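Local structure of sphingomyelinase C (Streptomyces griseocarneus, 7CNE) at residues A[10-21]-A[45-56]. The protein belongs, as a sphingomyelinase C, to the endonuclease/exonuclease/phosphatase family of DNase I-like enzymes. Numbering follows the deposited sequence.
Sequences LKVLTYNTFLMS and GNDVVVLQEAFD
The carbonyl oxygen of Q52 is gripped twice by T17: the backbone N of T17 comes in from above the carbonyl plane, while T17 OG1 donates to the same Q52 O at 2.8 Å. The hydroxyl can reach because chi1 of 65° sets OG1 between the backbone N and the carbonyl carbon, and CG2 then lies against L51 CD2. Beside this, the N16 amide and the E53 carboxylate cross with their planes 72° apart. N16 ND2 gives E53 OE2 a straight 2.9 Å bond that lies in the amide plane but meets the carboxylate from above; ND2 also binds D194. The oxygen of the same amide, N16 OD1, accepts from F18 N in an Asx turn, and E53 OE1 lies at the edge of the F18 ring, in its plane, near CD1. A succinic acid molecule sits about 4 Å from the E53 side chain. These residues lie toward the C-terminal ends of two neighbouring parallel strands, 12-19 and 48-54, joined through helix 30-39 as a beta-alpha-beta unit in one sheet of the DNase I-like fold. Back along the ladder, L13 and Y15 each give and accept backbone bonds, as in L13 N to V48 O, 2.9 Å. L13 CD2 packs on V49 CG1 at 3.7 Å, on the sheet face that helix 30-39 covers further along. Just ahead of the strands, K11 O accepts from both D47 N and V48 N, and D47 OD2 accepts from K11 N with its anti lone pair at 2.9 Å, while W108 NE1 hydrogen-bonds to D47 OD1.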
loop_
_atom_site.group_PDB
_atom_site.type_symbol
_atom_site.label_atom_id
_atom_site.label_comp_id
_atom_site.label_asym_id
_atom_site.label_seq_id
_atom_site.Cartn_x
_atom_site.Cartn_y
_atom_site.Cartn_z
ATOM N N LEU A 10 4.823 -17.004 -2.269
ATOM C CA LEU A 10 3.975 -16.290 -1.323
ATOM C C LEU A 10 2.829 -15.574 -2.032
ATOM O O LEU A 10 2.963 -15.124 -3.174
ATOM C CB LEU A 10 4.782 -15.251 -0.519
ATOM C CG LEU A 10 5.856 -15.700 0.478
ATOM C CD1 LEU A 10 6.249 -14.524 1.382
ATOM C CD2 LEU A 10 5.363 -16.870 1.314
ATOM N N LYS A 11 1.711 -15.449 -1.319
ATOM C CA LYS A 11 0.543 -14.698 -1.765
ATOM C C LYS A 11 0.539 -13.351 -1.054
ATOM O O LYS A 11 0.531 -13.308 0.180
ATOM C CB LYS A 11 -0.731 -15.468 -1.428
ATOM C CG LYS A 11 -1.893 -15.283 -2.376
ATOM C CD LYS A 11 -2.678 -16.594 -2.445
ATOM C CE LYS A 11 -3.686 -16.571 -3.570
ATOM N NZ LYS A 11 -5.094 -16.481 -3.068
ATOM N N VAL A 12 0.530 -12.254 -1.811
ATOM C CA VAL A 12 0.693 -10.927 -1.211
ATOM C C VAL A 12 -0.465 -10.029 -1.619
ATOM O O VAL A 12 -0.730 -9.850 -2.816
ATOM C CB VAL A 12 2.036 -10.285 -1.596
ATOM C CG1 VAL A 12 2.160 -8.899 -0.946
ATOM C CG2 VAL A 12 3.199 -11.207 -1.160
ATOM N N LEU A 13 -1.151 -9.464 -0.624
ATOM C CA LEU A 13 -2.224 -8.497 -0.844
ATOM C C LEU A 13 -1.707 -7.082 -0.620
ATOM O O LEU A 13 -1.027 -6.812 0.373
ATOM C CB LEU A 13 -3.404 -8.767 0.097
ATOM C CG LEU A 13 -4.443 -7.660 0.291
ATOM C CD1 LEU A 13 -5.317 -7.482 -0.966
ATOM C CD2 LEU A 13 -5.318 -7.953 1.514
ATOM N N THR A 14 -2.034 -6.174 -1.535
ATOM C CA THR A 14 -1.867 -4.754 -1.267
ATOM C C THR A 14 -3.237 -4.103 -1.375
ATOM O O THR A 14 -3.993 -4.399 -2.305
ATOM C CB THR A 14 -0.828 -4.089 -2.202
ATOM O OG1 THR A 14 -0.719 -2.703 -1.884
ATOM C CG2 THR A 14 -1.165 -4.243 -3.688
ATOM N N TYR A 15 -3.565 -3.240 -0.409
ATOM C CA TYR A 15 -4.907 -2.663 -0.328
ATOM C C TYR A 15 -4.861 -1.283 0.305
ATOM O O TYR A 15 -4.414 -1.128 1.448
ATOM C CB TYR A 15 -5.839 -3.569 0.477
ATOM C CG TYR A 15 -7.290 -3.135 0.450
ATOM C CD1 TYR A 15 -7.931 -2.836 -0.752
ATOM C CD2 TYR A 15 -8.022 -3.027 1.632
ATOM C CE1 TYR A 15 -9.283 -2.460 -0.776
ATOM C CE2 TYR A 15 -9.351 -2.654 1.622
ATOM C CZ TYR A 15 -9.982 -2.369 0.425
ATOM O OH TYR A 15 -11.316 -2.002 0.450
ATOM N N ASN A 16 -5.349 -0.286 -0.425
ATOM C CA ASN A 16 -5.494 1.066 0.103
ATOM C C ASN A 16 -6.842 1.141 0.814
ATOM O O ASN A 16 -7.889 1.066 0.168
ATOM C CB ASN A 16 -5.393 2.088 -1.027
ATOM C CG ASN A 16 -5.469 3.532 -0.533
ATOM O OD1 ASN A 16 -6.250 3.854 0.365
ATOM N ND2 ASN A 16 -4.667 4.415 -1.139
ATOM N N THR A 17 -6.813 1.320 2.139
ATOM C CA THR A 17 -7.999 1.188 2.983
ATOM C C THR A 17 -8.837 2.454 3.101
ATOM O O THR A 17 -9.956 2.372 3.611
ATOM C CB THR A 17 -7.612 0.766 4.401
ATOM O OG1 THR A 17 -6.846 1.816 5.011
ATOM C CG2 THR A 17 -6.811 -0.537 4.389
ATOM N N PHE A 18 -8.323 3.615 2.695
ATOM C CA PHE A 18 -9.057 4.880 2.810
ATOM C C PHE A 18 -9.622 5.078 4.223
ATOM O O PHE A 18 -10.810 5.357 4.421
ATOM C CB PHE A 18 -10.165 4.957 1.754
ATOM C CG PHE A 18 -10.839 6.299 1.675
ATOM C CD1 PHE A 18 -10.089 7.455 1.522
ATOM C CD2 PHE A 18 -12.221 6.403 1.754
ATOM C CE1 PHE A 18 -10.705 8.695 1.444
ATOM C CE2 PHE A 18 -12.846 7.644 1.672
ATOM C CZ PHE A 18 -12.087 8.788 1.523
ATOM N N LEU A 19 -8.760 4.912 5.223
ATOM C CA LEU A 19 -9.167 5.113 6.615
ATOM C C LEU A 19 -8.592 6.431 7.125
ATOM O O LEU A 19 -7.655 6.476 7.930
ATOM C CB LEU A 19 -8.727 3.937 7.479
ATOM C CG LEU A 19 -9.429 2.611 7.190
ATOM C CD1 LEU A 19 -8.760 1.509 8.009
ATOM C CD2 LEU A 19 -10.927 2.708 7.486
ATOM N N MET A 20 -9.181 7.519 6.630
ATOM C CA MET A 20 -8.769 8.842 7.066
ATOM C C MET A 20 -9.106 9.031 8.540
ATOM O O MET A 20 -9.998 8.374 9.094
ATOM C CB MET A 20 -9.444 9.921 6.221
ATOM C CG MET A 20 -9.175 9.771 4.723
ATOM S SD MET A 20 -9.004 11.324 3.804
ATOM C CE MET A 20 -7.288 11.714 4.137
ATOM N N SER A 21 -8.370 9.933 9.175
ATOM C CA SER A 21 -8.583 10.245 10.585
ATOM C C SER A 21 -10.045 10.578 10.857
ATOM O O SER A 21 -10.665 11.361 10.127
ATOM C CB SER A 21 -7.679 11.419 10.979
ATOM O OG SER A 21 -8.271 12.207 11.997
ATOM N N GLY A 45 -6.431 -15.638 3.530
ATOM C CA GLY A 45 -5.656 -16.603 2.782
ATOM C C GLY A 45 -4.378 -16.067 2.188
ATOM O O GLY A 45 -3.790 -16.724 1.324
ATOM N N ASN A 46 -3.929 -14.897 2.615
ATOM C CA ASN A 46 -2.672 -14.366 2.122
ATOM C C ASN A 46 -1.524 -14.747 3.046
ATOM O O ASN A 46 -1.717 -15.161 4.188
ATOM C CB ASN A 46 -2.763 -12.846 1.979
ATOM C CG ASN A 46 -3.904 -12.437 1.088
ATOM O OD1 ASN A 46 -3.903 -12.743 -0.104
ATOM N ND2 ASN A 46 -4.897 -11.768 1.657
ATOM N N ASP A 47 -0.303 -14.571 2.540
ATOM C CA ASP A 47 0.885 -14.669 3.376
ATOM C C ASP A 47 1.316 -13.315 3.934
ATOM O O ASP A 47 1.797 -13.234 5.072
ATOM C CB ASP A 47 2.017 -15.282 2.562
ATOM C CG ASP A 47 1.743 -16.722 2.231
ATOM O OD1 ASP A 47 1.778 -17.525 3.178
ATOM O OD2 ASP A 47 1.462 -17.030 1.053
ATOM N N VAL A 48 1.179 -12.261 3.141
ATOM C CA VAL A 48 1.576 -10.908 3.530
ATOM C C VAL A 48 0.466 -9.970 3.095
ATOM O O VAL A 48 -0.115 -10.147 2.017
ATOM C CB VAL A 48 2.925 -10.500 2.890
ATOM C CG1 VAL A 48 3.341 -9.092 3.317
ATOM C CG2 VAL A 48 4.023 -11.521 3.226
ATOM N N VAL A 49 0.154 -8.985 3.944
ATOM C CA VAL A 49 -0.815 -7.936 3.639
ATOM C C VAL A 49 -0.125 -6.594 3.848
ATOM O O VAL A 49 0.469 -6.353 4.907
ATOM C CB VAL A 49 -2.088 -8.038 4.511
ATOM C CG1 VAL A 49 -3.057 -6.876 4.196
ATOM C CG2 VAL A 49 -2.789 -9.389 4.303
ATOM N N VAL A 50 -0.180 -5.734 2.831
ATOM C CA VAL A 50 0.340 -4.370 2.908
ATOM C C VAL A 50 -0.839 -3.417 2.743
ATOM O O VAL A 50 -1.527 -3.440 1.711
ATOM C CB VAL A 50 1.422 -4.096 1.847
ATOM C CG1 VAL A 50 1.995 -2.691 2.027
ATOM C CG2 VAL A 50 2.552 -5.123 1.942
ATOM N N LEU A 51 -1.064 -2.578 3.751
ATOM C CA LEU A 51 -2.158 -1.623 3.754
ATOM C C LEU A 51 -1.632 -0.207 3.575
ATOM O O LEU A 51 -0.558 0.136 4.075
ATOM C CB LEU A 51 -2.947 -1.697 5.064
ATOM C CG LEU A 51 -3.525 -3.075 5.399
ATOM C CD1 LEU A 51 -4.249 -2.992 6.745
ATOM C CD2 LEU A 51 -4.477 -3.509 4.290
ATOM N N GLN A 52 -2.420 0.623 2.891
ATOM C CA GLN A 52 -2.169 2.053 2.823
ATOM C C GLN A 52 -3.359 2.805 3.408
ATOM O O GLN A 52 -4.446 2.247 3.573
ATOM C CB GLN A 52 -1.924 2.529 1.386
ATOM C CG GLN A 52 -0.787 1.817 0.671
ATOM C CD GLN A 52 -1.233 0.493 0.071
ATOM O OE1 GLN A 52 -2.345 0.384 -0.459
ATOM N NE2 GLN A 52 -0.370 -0.515 0.149
ATOM N N GLU A 53 -3.116 4.082 3.713
ATOM C CA GLU A 53 -4.108 5.035 4.227
ATOM C C GLU A 53 -4.774 4.552 5.516
ATOM O O GLU A 53 -5.925 4.889 5.805
ATOM C CB GLU A 53 -5.141 5.390 3.149
ATOM C CG GLU A 53 -4.469 6.059 1.945
ATOM C CD GLU A 53 -5.432 6.797 1.025
ATOM O OE1 GLU A 53 -6.582 7.071 1.432
ATOM O OE2 GLU A 53 -5.032 7.101 -0.120
ATOM N N ALA A 54 -4.044 3.779 6.318
ATOM C CA ALA A 54 -4.510 3.389 7.648
ATOM C C ALA A 54 -4.190 4.512 8.642
ATOM O O ALA A 54 -3.403 4.361 9.576
ATOM C CB ALA A 54 -3.872 2.066 8.057
ATOM N N PHE A 55 -4.810 5.671 8.398
ATOM C CA PHE A 55 -4.440 6.914 9.067
ATOM C C PHE A 55 -5.124 7.076 10.420
ATOM O O PHE A 55 -4.530 7.626 11.357
ATOM C CB PHE A 55 -4.817 8.116 8.195
ATOM C CG PHE A 55 -4.036 8.236 6.913
ATOM C CD1 PHE A 55 -2.651 8.193 6.914
ATOM C CD2 PHE A 55 -4.703 8.431 5.703
ATOM C CE1 PHE A 55 -1.940 8.334 5.727
ATOM C CE2 PHE A 55 -3.999 8.572 4.506
ATOM C CZ PHE A 55 -2.623 8.523 4.515
ATOM N N ASP A 56 -6.385 6.664 10.524
ATOM C CA ASP A 56 -7.092 6.777 11.790
ATOM C C ASP A 56 -6.510 5.780 12.783
ATOM O O ASP A 56 -6.556 4.565 12.551
ATOM C CB ASP A 56 -8.583 6.540 11.598
ATOM C CG ASP A 56 -9.348 6.736 12.881
ATOM O OD1 ASP A 56 -9.486 7.903 13.301
ATOM O OD2 ASP A 56 -9.771 5.729 13.480
HETATM O O HOH W 1 -6.131 -14.137 -0.716
HETATM O O HOH W 2 -8.479 10.923 14.497
#